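Local coordinates for protein leucine--tRNA ligase (Agrobacterium radiobacter, PDB 5AH5) that probably joins L-leucine to tRNA(Leu) at the expense of ATP, as an aminoacyl-tRNA synthetase linked to resistance against the toxic moiety of agrocin 84, at residues I754-Q759 with R766-P771; I643-D648 with E746-A751; C650-D655 with K698-V703. One frame throughout, in Å; residues are numbered along the deposited sequence.

Interaction 1 of 3, residues I754-Q759 with R766-P771; sequences IVLPVQ and RTMTIP. With SO4 (sulfate ion), chain K; nucleotides of chain D.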
loop_
_atom_site.group_PDB
_atom_site.type_symbol
_atom_site.label_atom_id
_atom_site.label_comp_id
_atom_site.label_asym_id
_atom_site.label_seq_id
_atom_site.Cartn_x
_atom_site.Cartn_y
_atom_site.Cartn_z
ATOM N N ILE B 754 9.620 -2.406 43.837
ATOM C CA ILE B 754 10.023 -1.807 42.576
ATOM C C ILE B 754 11.546 -1.652 42.541
ATOM O O ILE B 754 12.149 -1.276 43.548
ATOM C CB ILE B 754 9.241 -0.501 42.420
ATOM C CG1 ILE B 754 8.001 -0.840 41.586
ATOM C CG2 ILE B 754 10.034 0.633 41.764
ATOM C CD1 ILE B 754 6.940 0.234 41.569
ATOM N N VAL B 755 12.156 -2.016 41.412
ATOM C CA VAL B 755 13.554 -1.715 41.137
ATOM C C VAL B 755 13.596 -0.309 40.524
ATOM O O VAL B 755 12.990 -0.030 39.498
ATOM C CB VAL B 755 14.207 -2.767 40.240
ATOM C CG1 VAL B 755 15.643 -2.388 39.894
ATOM C CG2 VAL B 755 14.174 -4.148 40.927
ATOM N N LEU B 756 14.266 0.615 41.206
ATOM C CA LEU B 756 14.298 2.029 40.762
ATOM C C LEU B 756 15.742 2.423 40.421
ATOM O O LEU B 756 16.564 2.392 41.296
ATOM C CB LEU B 756 13.787 2.905 41.925
ATOM C CG LEU B 756 13.428 4.369 41.667
ATOM C CD1 LEU B 756 12.138 4.469 40.874
ATOM C CD2 LEU B 756 13.282 5.130 42.983
ATOM N N PRO B 757 16.055 2.779 39.163
ATOM C CA PRO B 757 17.405 3.301 38.920
ATOM C C PRO B 757 17.608 4.687 39.539
ATOM O O PRO B 757 16.655 5.502 39.601
ATOM C CB PRO B 757 17.498 3.384 37.388
ATOM C CG PRO B 757 16.051 3.459 36.912
ATOM C CD PRO B 757 15.289 2.622 37.913
ATOM N N VAL B 758 18.843 4.937 39.970
ATOM C CA VAL B 758 19.244 6.184 40.559
ATOM C C VAL B 758 20.297 6.813 39.692
ATOM O O VAL B 758 21.314 6.189 39.396
ATOM C CB VAL B 758 19.847 5.883 41.922
ATOM C CG1 VAL B 758 20.312 7.166 42.599
ATOM C CG2 VAL B 758 18.812 5.124 42.753
ATOM N N GLN B 759 20.030 8.022 39.244
ATOM C CA GLN B 759 21.006 8.867 38.575
ATOM C C GLN B 759 21.543 9.969 39.510
ATOM O O GLN B 759 20.857 10.411 40.378
ATOM C CB GLN B 759 20.384 9.536 37.382
ATOM C CG GLN B 759 20.051 8.568 36.239
ATOM C CD GLN B 759 19.185 9.192 35.154
ATOM O OE1 GLN B 759 18.430 10.122 35.398
ATOM N NE2 GLN B 759 19.250 8.623 33.953
ATOM N N ARG B 766 23.336 3.243 40.123
ATOM C CA ARG B 766 22.964 1.872 40.560
ATOM C C ARG B 766 21.440 1.833 40.616
ATOM O O ARG B 766 20.770 2.814 40.318
ATOM C CB ARG B 766 23.521 1.515 41.942
ATOM C CG ARG B 766 23.059 2.429 43.081
ATOM C CD ARG B 766 23.464 1.888 44.444
ATOM N NE ARG B 766 22.603 0.761 44.815
ATOM C CZ ARG B 766 22.623 0.103 45.965
ATOM N NH1 ARG B 766 23.483 0.389 46.946
ATOM N NH2 ARG B 766 21.744 -0.868 46.127
ATOM N N THR B 767 20.893 0.723 41.021
ATOM C CA THR B 767 19.477 0.601 41.276
ATOM C C THR B 767 19.283 0.287 42.737
ATOM O O THR B 767 20.202 -0.126 43.425
ATOM C CB THR B 767 18.813 -0.551 40.471
ATOM O OG1 THR B 767 19.342 -1.822 40.898
ATOM C CG2 THR B 767 19.048 -0.422 39.027
ATOM N N MET B 768 18.049 0.460 43.155
ATOM C CA MET B 768 17.608 0.373 44.516
ATOM C C MET B 768 16.219 -0.312 44.412
ATOM O O MET B 768 15.421 0.004 43.541
ATOM C CB MET B 768 17.502 1.822 44.994
ATOM C CG MET B 768 16.868 2.099 46.304
ATOM S SD MET B 768 16.552 3.856 46.506
ATOM C CE MET B 768 15.404 4.284 45.213
ATOM N N THR B 769 15.971 -1.280 45.261
ATOM C CA THR B 769 14.660 -1.925 45.369
ATOM C C THR B 769 13.927 -1.361 46.559
ATOM O O THR B 769 14.469 -1.371 47.674
ATOM C CB THR B 769 14.855 -3.423 45.537
ATOM O OG1 THR B 769 15.609 -3.867 44.417
ATOM C CG2 THR B 769 13.530 -4.177 45.558
ATOM N N ILE B 770 12.722 -0.848 46.338
ATOM C CA ILE B 770 11.921 -0.285 47.424
ATOM C C ILE B 770 10.485 -0.812 47.322
ATOM O O ILE B 770 10.070 -1.160 46.246
ATOM C CB ILE B 770 11.830 1.258 47.321
ATOM C CG1 ILE B 770 11.616 1.693 45.875
ATOM C CG2 ILE B 770 13.111 1.879 47.877
ATOM C CD1 ILE B 770 11.054 3.072 45.706
ATOM N N PRO B 771 9.717 -0.780 48.410
ATOM C CA PRO B 771 8.270 -0.980 48.365
ATOM C C PRO B 771 7.600 -0.008 47.462
ATOM O O PRO B 771 8.042 1.139 47.366
ATOM C CB PRO B 771 7.793 -0.670 49.786
ATOM C CG PRO B 771 9.015 -0.678 50.659
ATOM C CD PRO B 771 10.221 -0.499 49.775
HETATM S S SO4 K . 18.970 -3.266 46.382
HETATM O O1 SO4 K . 19.855 -2.892 45.245
HETATM O O2 SO4 K . 18.377 -2.115 47.129
HETATM O O3 SO4 K . 19.704 -4.186 47.288
HETATM O O4 SO4 K . 17.857 -4.037 45.775
ATOM P P U D 20 15.823 3.903 31.374
ATOM O OP1 U D 20 16.749 4.242 30.268
ATOM O OP2 U D 20 14.802 2.887 31.225
ATOM O "O5'" U D 20 16.627 3.535 32.688
ATOM C "C5'" U D 20 17.761 4.323 33.082
ATOM C "C4'" U D 20 18.936 3.413 33.286
ATOM O "O4'" U D 20 18.614 2.497 34.365
ATOM C "C3'" U D 20 19.315 2.547 32.086
ATOM O "O3'" U D 20 20.735 2.423 32.000
ATOM C "C2'" U D 20 18.670 1.200 32.422
ATOM O "O2'" U D 20 19.286 0.096 31.818
ATOM C "C1'" U D 20 18.822 1.163 33.944
ATOM N N1 U D 20 17.828 0.314 34.616
ATOM C C2 U D 20 18.272 -0.796 35.291
ATOM O O2 U D 20 19.445 -1.073 35.397
ATOM N N3 U D 20 17.285 -1.552 35.872
ATOM C C4 U D 20 15.926 -1.321 35.844
ATOM O O4 U D 20 15.168 -2.085 36.436
ATOM C C5 U D 20 15.542 -0.149 35.130
ATOM C C6 U D 20 16.482 0.601 34.536
ATOM P P G D 19 12.678 7.298 27.092
ATOM O OP1 G D 19 13.472 6.364 26.293
ATOM O OP2 G D 19 11.269 7.119 27.398
ATOM O "O5'" G D 19 13.396 7.369 28.529
ATOM C "C5'" G D 19 14.840 7.256 28.661
ATOM C "C4'" G D 19 15.214 7.089 30.122
ATOM O "O4'" G D 19 14.895 8.322 30.818
ATOM C "C3'" G D 19 14.428 5.990 30.847
ATOM O "O3'" G D 19 15.145 5.262 31.790
ATOM C "C2'" G D 19 13.347 6.757 31.580
ATOM O "O2'" G D 19 12.736 6.136 32.680
ATOM C "C1'" G D 19 14.110 8.016 31.958
ATOM N N9 G D 19 13.298 9.184 32.271
ATOM C C8 G D 19 11.984 9.419 31.946
ATOM N N7 G D 19 11.561 10.590 32.338
ATOM C C5 G D 19 12.670 11.172 32.940
ATOM C C6 G D 19 12.828 12.448 33.542
ATOM O O6 G D 19 12.002 13.363 33.641
ATOM N N1 G D 19 14.115 12.624 34.035
ATOM C C2 G D 19 15.128 11.701 33.950
ATOM N N2 G D 19 16.315 12.065 34.476
ATOM N N3 G D 19 14.991 10.507 33.398
ATOM C C4 G D 19 13.749 10.316 32.908
#

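Interaction 2 of 3, residues I643-D648 with E746-A751; sequences IEICPD and ERLVQA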
loop_
_atom_site.group_PDB
_atom_site.type_symbol
_atom_site.label_atom_id
_atom_site.label_comp_id
_atom_site.label_asym_id
_atom_site.label_seq_id
_atom_site.Cartn_x
_atom_site.Cartn_y
_atom_site.Cartn_z
ATOM N N ILE B 643 -8.452 -19.055 33.561
ATOM C CA ILE B 643 -8.081 -18.564 32.228
ATOM C C ILE B 643 -7.301 -17.294 32.328
ATOM O O ILE B 643 -6.848 -16.775 31.307
ATOM C CB ILE B 643 -9.315 -18.362 31.297
ATOM C CG1 ILE B 643 -10.198 -17.186 31.755
ATOM C CG2 ILE B 643 -10.082 -19.657 31.195
ATOM C CD1 ILE B 643 -11.315 -16.770 30.788
ATOM N N GLU B 644 -7.154 -16.767 33.558
ATOM C CA GLU B 644 -6.274 -15.659 33.840
ATOM C C GLU B 644 -5.983 -15.650 35.382
ATOM O O GLU B 644 -6.481 -16.498 36.095
ATOM C CB GLU B 644 -6.900 -14.341 33.375
ATOM C CG GLU B 644 -8.206 -13.939 34.093
ATOM C CD GLU B 644 -9.302 -13.418 33.155
ATOM O OE1 GLU B 644 -9.015 -13.024 31.977
ATOM O OE2 GLU B 644 -10.469 -13.397 33.606
ATOM N N ILE B 645 -5.188 -14.705 35.864
ATOM C CA ILE B 645 -4.823 -14.656 37.283
ATOM C C ILE B 645 -5.696 -13.635 38.008
ATOM O O ILE B 645 -5.733 -12.474 37.607
ATOM C CB ILE B 645 -3.338 -14.242 37.424
ATOM C CG1 ILE B 645 -2.437 -15.265 36.694
ATOM C CG2 ILE B 645 -2.952 -14.094 38.902
ATOM C CD1 ILE B 645 -1.015 -14.791 36.530
ATOM N N CYS B 646 -6.402 -14.052 39.055
ATOM C CA CYS B 646 -7.055 -13.086 39.992
ATOM C C CYS B 646 -6.183 -12.775 41.264
ATOM O O CYS B 646 -5.447 -13.649 41.722
ATOM C CB CYS B 646 -8.416 -13.615 40.413
ATOM S SG CYS B 646 -9.639 -13.650 39.083
ATOM N N PRO B 647 -6.292 -11.558 41.838
ATOM C CA PRO B 647 -5.514 -11.157 43.062
ATOM C C PRO B 647 -5.587 -12.181 44.194
ATOM O O PRO B 647 -4.545 -12.534 44.747
ATOM C CB PRO B 647 -6.148 -9.839 43.486
ATOM C CG PRO B 647 -6.802 -9.310 42.270
ATOM C CD PRO B 647 -7.140 -10.450 41.350
ATOM N N ASP B 648 -6.778 -12.722 44.453
ATOM C CA ASP B 648 -7.003 -13.813 45.444
ATOM C C ASP B 648 -6.314 -15.145 45.153
ATOM O O ASP B 648 -6.209 -15.981 46.039
ATOM C CB ASP B 648 -8.524 -14.092 45.648
ATOM C CG ASP B 648 -9.260 -12.953 46.393
ATOM O OD1 ASP B 648 -8.620 -11.923 46.730
ATOM O OD2 ASP B 648 -10.492 -13.097 46.629
ATOM N N GLU B 746 -5.595 -4.385 36.779
ATOM C CA GLU B 746 -4.817 -3.266 37.367
ATOM C C GLU B 746 -4.383 -3.484 38.844
ATOM O O GLU B 746 -3.446 -2.858 39.282
ATOM C CB GLU B 746 -5.580 -1.927 37.258
ATOM C CG GLU B 746 -5.334 -1.149 35.958
ATOM C CD GLU B 746 -3.988 -0.409 35.941
ATOM O OE1 GLU B 746 -3.522 0.063 37.014
ATOM O OE2 GLU B 746 -3.385 -0.287 34.845
ATOM N N ARG B 747 -5.053 -4.379 39.563
ATOM C CA ARG B 747 -4.577 -4.860 40.883
ATOM C C ARG B 747 -3.249 -5.643 40.786
ATOM O O ARG B 747 -2.523 -5.700 41.779
ATOM C CB ARG B 747 -5.585 -5.797 41.616
ATOM C CG ARG B 747 -7.052 -5.386 41.726
ATOM C CD ARG B 747 -7.548 -5.060 43.133
ATOM N NE ARG B 747 -7.169 -6.032 44.159
ATOM C CZ ARG B 747 -7.946 -6.982 44.696
ATOM N NH1 ARG B 747 -9.223 -7.168 44.334
ATOM N NH2 ARG B 747 -7.419 -7.789 45.614
ATOM N N LEU B 748 -2.947 -6.282 39.643
ATOM C CA LEU B 748 -1.762 -7.144 39.569
ATOM C C LEU B 748 -0.584 -6.558 38.856
ATOM O O LEU B 748 0.464 -7.175 38.832
ATOM C CB LEU B 748 -2.137 -8.481 39.009
ATOM C CG LEU B 748 -3.127 -9.225 39.874
ATOM C CD1 LEU B 748 -3.795 -10.309 39.070
ATOM C CD2 LEU B 748 -2.408 -9.827 41.100
ATOM N N VAL B 749 -0.718 -5.332 38.374
ATOM C CA VAL B 749 0.282 -4.672 37.550
ATOM C C VAL B 749 1.525 -4.190 38.290
ATOM O O VAL B 749 2.626 -4.176 37.693
ATOM C CB VAL B 749 -0.352 -3.448 36.815
ATOM C CG1 VAL B 749 0.688 -2.540 36.144
ATOM C CG2 VAL B 749 -1.334 -3.958 35.789
ATOM N N GLN B 750 1.373 -3.713 39.537
ATOM C CA GLN B 750 2.563 -3.430 40.389
ATOM C C GLN B 750 2.626 -4.585 41.299
ATOM O O GLN B 750 1.596 -5.020 41.800
ATOM C CB GLN B 750 2.422 -2.185 41.233
ATOM C CG GLN B 750 2.290 -0.884 40.465
ATOM C CD GLN B 750 1.627 0.191 41.312
ATOM O OE1 GLN B 750 0.606 -0.054 41.978
ATOM N NE2 GLN B 750 2.202 1.393 41.295
ATOM N N ALA B 751 3.826 -5.101 41.515
ATOM C CA ALA B 751 4.044 -6.093 42.551
ATOM C C ALA B 751 4.314 -5.274 43.845
ATOM O O ALA B 751 4.070 -4.053 43.883
ATOM C CB ALA B 751 5.220 -7.009 42.199
#

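Interaction 3 of 3, residues C650-D655 with K698-V703; sequences CENEED and KASPTV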
loop_
_atom_site.group_PDB
_atom_site.type_symbol
_atom_site.label_atom_id
_atom_site.label_comp_id
_atom_site.label_asym_id
_atom_site.label_seq_id
_atom_site.Cartn_x
_atom_site.Cartn_y
_atom_site.Cartn_z
ATOM N N CYS B 650 -3.082 -15.259 44.236
ATOM C CA CYS B 650 -1.711 -15.018 44.658
ATOM C C CYS B 650 -1.505 -15.165 46.201
ATOM O O CYS B 650 -1.882 -14.280 46.990
ATOM C CB CYS B 650 -1.280 -13.606 44.239
ATOM S SG CYS B 650 -1.273 -13.342 42.450
ATOM N N GLU B 651 -0.876 -16.269 46.588
ATOM C CA GLU B 651 -0.555 -16.563 47.975
ATOM C C GLU B 651 0.795 -16.043 48.457
ATOM O O GLU B 651 1.127 -16.236 49.621
ATOM C CB GLU B 651 -0.685 -18.075 48.213
ATOM C CG GLU B 651 -2.118 -18.435 48.602
ATOM C CD GLU B 651 -2.605 -19.770 48.079
ATOM O OE1 GLU B 651 -1.786 -20.631 47.694
ATOM O OE2 GLU B 651 -3.842 -19.954 48.056
ATOM N N ASN B 652 1.551 -15.351 47.606
ATOM C CA ASN B 652 2.864 -14.821 48.004
ATOM C C ASN B 652 3.460 -13.826 46.994
ATOM O O ASN B 652 2.808 -13.437 45.994
ATOM C CB ASN B 652 3.835 -15.995 48.216
ATOM C CG ASN B 652 4.088 -16.754 46.951
ATOM O OD1 ASN B 652 4.511 -16.183 45.941
ATOM N ND2 ASN B 652 3.827 -18.044 46.984
ATOM N N GLU B 653 4.727 -13.481 47.240
ATOM C CA GLU B 653 5.505 -12.527 46.439
ATOM C C GLU B 653 5.873 -13.074 45.035
ATOM O O GLU B 653 5.988 -12.285 44.060
ATOM C CB GLU B 653 6.790 -12.119 47.182
ATOM C CG GLU B 653 6.611 -11.755 48.670
ATOM C CD GLU B 653 6.934 -12.890 49.662
ATOM O OE1 GLU B 653 8.117 -13.289 49.719
ATOM O OE2 GLU B 653 6.017 -13.366 50.396
ATOM N N GLU B 654 6.089 -14.393 44.955
ATOM C CA GLU B 654 6.454 -15.068 43.709
ATOM C C GLU B 654 5.282 -15.155 42.706
ATOM O O GLU B 654 5.473 -14.933 41.512
ATOM C CB GLU B 654 7.007 -16.475 43.984
ATOM C CG GLU B 654 8.472 -16.515 44.426
ATOM C CD GLU B 654 9.053 -17.944 44.430
ATOM O OE1 GLU B 654 8.842 -18.655 45.443
ATOM O OE2 GLU B 654 9.720 -18.359 43.427
ATOM N N ASP B 655 4.093 -15.497 43.199
ATOM C CA ASP B 655 2.850 -15.392 42.418
ATOM C C ASP B 655 2.652 -14.009 41.881
ATOM O O ASP B 655 2.267 -13.832 40.739
ATOM C CB ASP B 655 1.635 -15.711 43.266
ATOM C CG ASP B 655 1.560 -17.144 43.642
ATOM O OD1 ASP B 655 2.152 -17.979 42.942
ATOM O OD2 ASP B 655 0.886 -17.456 44.636
ATOM N N LYS B 698 7.279 -23.414 41.668
ATOM C CA LYS B 698 7.158 -22.612 42.908
ATOM C C LYS B 698 5.823 -21.804 43.003
ATOM O O LYS B 698 5.415 -21.376 44.097
ATOM C CB LYS B 698 8.361 -21.680 43.085
ATOM C CG LYS B 698 9.643 -22.430 43.477
ATOM C CD LYS B 698 10.861 -21.512 43.623
ATOM C CE LYS B 698 11.410 -21.023 42.281
ATOM N NZ LYS B 698 12.218 -19.774 42.366
ATOM N N ALA B 699 5.131 -21.608 41.878
ATOM C CA ALA B 699 3.892 -20.830 41.890
ATOM C C ALA B 699 2.720 -21.640 42.444
ATOM O O ALA B 699 2.684 -22.873 42.344
ATOM C CB ALA B 699 3.575 -20.308 40.490
ATOM N N SER B 700 1.743 -20.965 43.034
ATOM C CA SER B 700 0.529 -21.686 43.467
ATOM C C SER B 700 -0.120 -22.265 42.180
ATOM O O SER B 700 -0.117 -21.579 41.168
ATOM C CB SER B 700 -0.454 -20.753 44.171
ATOM O OG SER B 700 0.224 -19.698 44.855
ATOM N N PRO B 701 -0.604 -23.525 42.209
ATOM C CA PRO B 701 -1.240 -24.175 41.067
ATOM C C PRO B 701 -2.175 -23.247 40.243
ATOM O O PRO B 701 -2.044 -23.149 39.019
ATOM C CB PRO B 701 -2.057 -25.287 41.719
ATOM C CG PRO B 701 -1.315 -25.624 42.964
ATOM C CD PRO B 701 -0.484 -24.441 43.358
ATOM N N THR B 702 -3.057 -22.536 40.934
ATOM C CA THR B 702 -4.054 -21.711 40.284
ATOM C C THR B 702 -3.383 -20.575 39.502
ATOM O O THR B 702 -3.845 -20.245 38.410
ATOM C CB THR B 702 -5.138 -21.228 41.293
ATOM O OG1 THR B 702 -5.942 -22.349 41.714
ATOM C CG2 THR B 702 -6.059 -20.172 40.688
ATOM N N VAL B 703 -2.297 -20.016 40.030
ATOM C CA VAL B 703 -1.578 -18.935 39.361
ATOM C C VAL B 703 -0.907 -19.448 38.082
ATOM O O VAL B 703 -0.771 -18.694 37.100
ATOM C CB VAL B 703 -0.500 -18.314 40.264
ATOM C CG1 VAL B 703 0.387 -17.349 39.488
ATOM C CG2 VAL B 703 -1.161 -17.611 41.446
#

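Interaction 1 of 3, residues I754-Q759 with R766-P771
Strands 754-759 and 766-771 form an antiparallel hairpin of the C-terminal domain, which lies against bound tRNA. Leu-756 and Met-768 make a hydrogen-bonded pair, Leu-756 N reaching Met-768 O at 2.7 Å, while the return bond from Met-768 N to Leu-756 O is longer and bent (140° at the hydrogen). Ile-754 with Ile-770 is joined both ways, and Val-758 N donates to Arg-766 O. On the face of Leu-756, Val-758, Met-768 and Ile-770, the Leu-756 and Met-768 side chains lie side by side, and Leu-756 CD2 also meets Ile-770 CD1 at 4.1 Å. The other face receives RNA: Pro-757 CB rests 3.3 Å from O4' of U20 of chain D, and Val-755 CG1, anti to its backbone N (chi1 176°), touches both Thr-767 CB and the uracil O4. Gln-759 OE1 accepts from N2 of G19 of chain D at 3.0 Å. Arg-766 bends at chi3 and grips O of the next residue, Thr-767, side-on, NE at 2.9 Å and NH2 more loosely, with that oxygen near the guanidinium plane. A sulfate, probably from the crystallisation liquor, is held by Thr-769 N and OG1, with a weak bond from Arg-766 NH2. Helix 776-785 packs on Leu-756, Val-758 and Met-768, and strand 808-813 pairs with 753-760 along its other edge, leaving 763-771 outermost in the sheet.

Interaction 2 of 3, residues I643-D648 with E746-A751
One face of the Arg-747 guanidinium is covered by the Pro-647 ring, whose CG stands 3.5 Å above the plane, over its centre. Pro-647 CB belongs to the same approach, coming to 3.2 Å from Arg-747 NH2, and the two side chains cross at about a right angle. The carboxylate of Asp-648 comes in obliquely, its OD1 4.4 Å from Arg-747 NH2, which is beyond a salt bridge. Bends at chi2 (-112°) and chi3 (-47°) place CD and NE of Arg-747, and its NE, CZ, NH1 and NH2 all come within 3.8 Å of Pro-647 CG. Leu-748, next along the same loop, supplies the apolar part of the contact. Its CD1 lies 3.3 Å from the backbone oxygen of Ile-645 and 3.9 Å from Ile-645 CG2, while also meeting Pro-647 CD at 4.1 Å. Leu-748 CD2 sits against Pro-647 CA, so both methyls press on the same side of the 645-647 backbone. Helix 653-674 backs both loops: Ile-645 touches Ala-659, and Leu-748 lies on Arg-656 and Gln-663. This is plain packing between the loop leading into that helix and the loop before strand 753-760. Apolar and van der Waals contacts carry it, with Leu-748 and Ile-645 buried and Arg-747 at the exposed margin. The nearby Asp-648 charge may add a modest long-range attraction for the guanidinium, but packing of Pro-647 and Leu-748, rather than hydrogen bonds between the two segments, joins the loops.

Interaction 3 of 3, residues C650-D655 with K698-V703
With CG of Asp-655 anti to its carbonyl carbon (chi1 -69°), the carboxylate is directed across to the turn at Ala-699 and Ser-700, and a chi2 of -23° sets its two oxygens for different partners. OD1 accepts from Ser-700 N at 3.0 Å through its syn lone pair, along a nearly straight bond (164° at the hydrogen). OD2 takes the Ser-700 hydroxyl, though the modelled separation from Ser-700 OG is so short that its exact length is doubtful. The same OD2 uses its anti lone pair for Glu-651 N at 2.9 Å, tying the turn before the helix to the helix itself. Two backbone N-H groups thus grip the buried carboxylate, which would probably favour its charged form; the hydroxyl adds a third contact of uncertain length. Val-703 packs a methyl against the carboxylate: its CG2 lies 3.5 Å from Asp-655 CG and also 4.4 Å from Cys-650 SG. Asn-652 is the N-cap of helix 653-674, its OD1 accepting from Asp-655 N at 2.9 Å and, weakly, from Glu-654 N; the cap thus binds the N-H of the very residue that carries the carboxylate. Nearer the surface, Lys-698 bends at chi3 and crosses the Glu-654 side chain at a slant. There Lys-698 NZ forms a salt bridge with Glu-654 OE2 at 3.1 Å, meeting it on the syn side, somewhat out of the carboxylate plane, while Lys-698 CD packs 3.4 Å from the same oxygen. The contact joins the N-terminal ends of two helices in the helical anticodon-binding domain, 653-674 and 701-715, with helix 678-695 intervening in the chain. Cys-650 also packs on Ala-659 of the first helix and on Leu-748, and Ala-699 rests on Ile-658.

Interactions 2 and 3 are neighbours, their centres 11 Å apart, and interaction 3 is nested within the loop that interaction 2 closes. They share a packed seam: Cys-650 SG lies 3.9 Å from Leu-748 CD2 and 4.0 Å from Ile-645 CG2, and Ile-645 CG1 packs 3.8 Å from Val-703 O. Interaction 1 follows in the chain, 746-751 leading almost directly into its first strand, but its centre is 23 Å from that of interaction 2 and 24 Å from that of interaction 3. It alone touches tRNA here; the nearest nucleic-acid atoms are about 10 and 11 Å from the other two. All three lie away from the leucyl-adenylate analogue and the zinc site.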